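PDB 4QF3: bromodomain adjacent to zinc finger domain protein 2B from Homo sapiens, which probably reads histone tails in chromatin through a zinc-binding PHD finger paired with a bromodomain, as part of transcriptional regulation. Local coordinates for residues V7-Q10 with I11-K14. Residues are numbered along the deposited sequence; the frame is centred on the assembly and turned at random.
Sequences VYCQ and ICRK. With ZN (zinc ion), chain C.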
loop_
_atom_site.group_PDB
_atom_site.type_symbol
_atom_site.label_atom_id
_atom_site.label_comp_id
_atom_site.label_asym_id
_atom_site.label_seq_id
_atom_site.Cartn_x
_atom_site.Cartn_y
_atom_site.Cartn_z
ATOM N N VAL A 7 -7.146 -3.059 6.967
ATOM C CA VAL A 7 -6.175 -2.183 6.343
ATOM C C VAL A 7 -6.840 -0.997 5.730
ATOM O O VAL A 7 -7.889 -1.079 5.077
ATOM C CB VAL A 7 -5.349 -2.916 5.267
ATOM C CG1 VAL A 7 -4.439 -1.934 4.521
ATOM C CG2 VAL A 7 -4.511 -3.996 5.942
ATOM N N TYR A 8 -6.267 0.165 6.034
ATOM C CA TYR A 8 -6.764 1.411 5.466
ATOM C C TYR A 8 -5.581 2.060 4.729
ATOM O O TYR A 8 -4.424 1.857 5.089
ATOM C CB TYR A 8 -7.406 2.336 6.543
ATOM C CG TYR A 8 -8.706 1.824 7.248
ATOM C CD1 TYR A 8 -9.969 2.258 6.856
ATOM C CD2 TYR A 8 -8.637 0.954 8.324
ATOM C CE1 TYR A 8 -11.107 1.790 7.472
ATOM C CE2 TYR A 8 -9.776 0.514 8.962
ATOM C CZ TYR A 8 -11.001 0.925 8.517
ATOM O OH TYR A 8 -12.108 0.441 9.208
ATOM N N CYS A 9 -5.881 2.844 3.721
ATOM C CA CYS A 9 -4.818 3.578 2.993
ATOM C C CYS A 9 -4.164 4.650 3.894
ATOM O O CYS A 9 -4.859 5.416 4.588
ATOM C CB CYS A 9 -5.472 4.291 1.836
ATOM S SG CYS A 9 -4.376 5.379 0.887
ATOM N N GLN A 10 -2.826 4.699 3.932
ATOM C CA GLN A 10 -2.115 5.694 4.767
ATOM C C GLN A 10 -2.461 7.118 4.413
ATOM O O GLN A 10 -2.422 8.002 5.289
ATOM C CB GLN A 10 -0.616 5.520 4.595
ATOM C CG GLN A 10 -0.096 4.222 5.124
ATOM C CD GLN A 10 0.019 4.273 6.638
ATOM O OE1 GLN A 10 -0.812 3.704 7.363
ATOM N NE2 GLN A 10 1.022 5.000 7.126
ATOM N N ILE A 11 -2.868 7.372 3.175
ATOM C CA ILE A 11 -3.147 8.753 2.730
ATOM C C ILE A 11 -4.627 9.143 2.886
ATOM O O ILE A 11 -4.938 10.155 3.552
ATOM C CB ILE A 11 -2.689 8.945 1.245
ATOM C CG1 ILE A 11 -1.175 8.677 1.120
ATOM C CG2 ILE A 11 -3.102 10.327 0.748
ATOM C CD1 ILE A 11 -0.291 9.636 1.873
ATOM N N CYS A 12 -5.559 8.390 2.319
ATOM C CA CYS A 12 -6.981 8.799 2.380
ATOM C C CYS A 12 -7.716 8.179 3.582
ATOM O O CYS A 12 -8.855 8.582 3.911
ATOM C CB CYS A 12 -7.694 8.426 1.090
ATOM S SG CYS A 12 -7.894 6.672 0.804
ATOM N N ARG A 13 -7.070 7.204 4.216
ATOM C CA ARG A 13 -7.585 6.471 5.418
ATOM C C ARG A 13 -8.850 5.679 5.160
ATOM O O ARG A 13 -9.613 5.343 6.093
ATOM C CB ARG A 13 -7.839 7.441 6.576
ATOM C CG ARG A 13 -6.835 8.567 6.651
ATOM C CD ARG A 13 -5.401 8.103 6.607
ATOM N NE ARG A 13 -5.145 7.643 7.920
ATOM C CZ ARG A 13 -3.976 7.463 8.497
ATOM N NH1 ARG A 13 -2.857 7.635 7.850
ATOM N NH2 ARG A 13 -3.955 7.087 9.769
ATOM N N LYS A 14 -9.106 5.376 3.902
ATOM C CA LYS A 14 -10.210 4.500 3.509
ATOM C C LYS A 14 -9.721 3.104 3.135
ATOM O O LYS A 14 -8.602 2.934 2.654
ATOM C CB LYS A 14 -11.008 5.120 2.381
ATOM C CG LYS A 14 -11.392 6.567 2.655
ATOM C CD LYS A 14 -12.215 7.181 1.532
ATOM C CE LYS A 14 -13.710 7.072 1.784
ATOM N NZ LYS A 14 -14.447 8.135 1.050
HETATM ZN ZN ZN C . -6.143 6.085 -0.486
#
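Cys9 and Cys12 grip one zinc ion from the two arms of a tight turn. Cys9 SG and Cys12 SG each lie 2.3 Å from the zinc. The sulfurs reach it by different torsions. A chi1 of 175° swings Cys9 SG away from its own N, while 68° tucks Cys12 SG between N and the carbonyl carbon. His32 and Cys35 complete this site of three cysteines and one histidine.

Backbone N-H groups form the second shell. Cys9 SG accepts from Ile11 N at 3.4 Å and, almost straight, from Cys12 N at 3.5 Å (172°). Lys14 N donates to Cys12 SG over a slightly longer and less straight path. These N-H...S bonds probably temper the negative charge on the thiolates. They are typical of a zinc knuckle, here built on a CxxC pair.

The backbone then closes the loop. Cys9 N donates to Lys14 O at 2.9 Å, and Arg13 N makes a weak bond to Cys9 O. Arg13 has a left-handed backbone conformation, which helps turn the chain back. Its side chain folds over the turn. Arg13 NH1 donates to Gln10 O at 2.6 Å; the oxygen lies at the guanidinium edge, in its plane, while the donor is tilted from the carbonyl plane.

The knuckle lies in the loop before strand 21-23. Cys9 packs on Leu21 of that strand and on Cys31 of strand 30-32, which Ile11 also touches. Gln10 is joined to Gly30 by backbone hydrogen bonding, tying the turn to the small antiparallel sheet of the PHD finger.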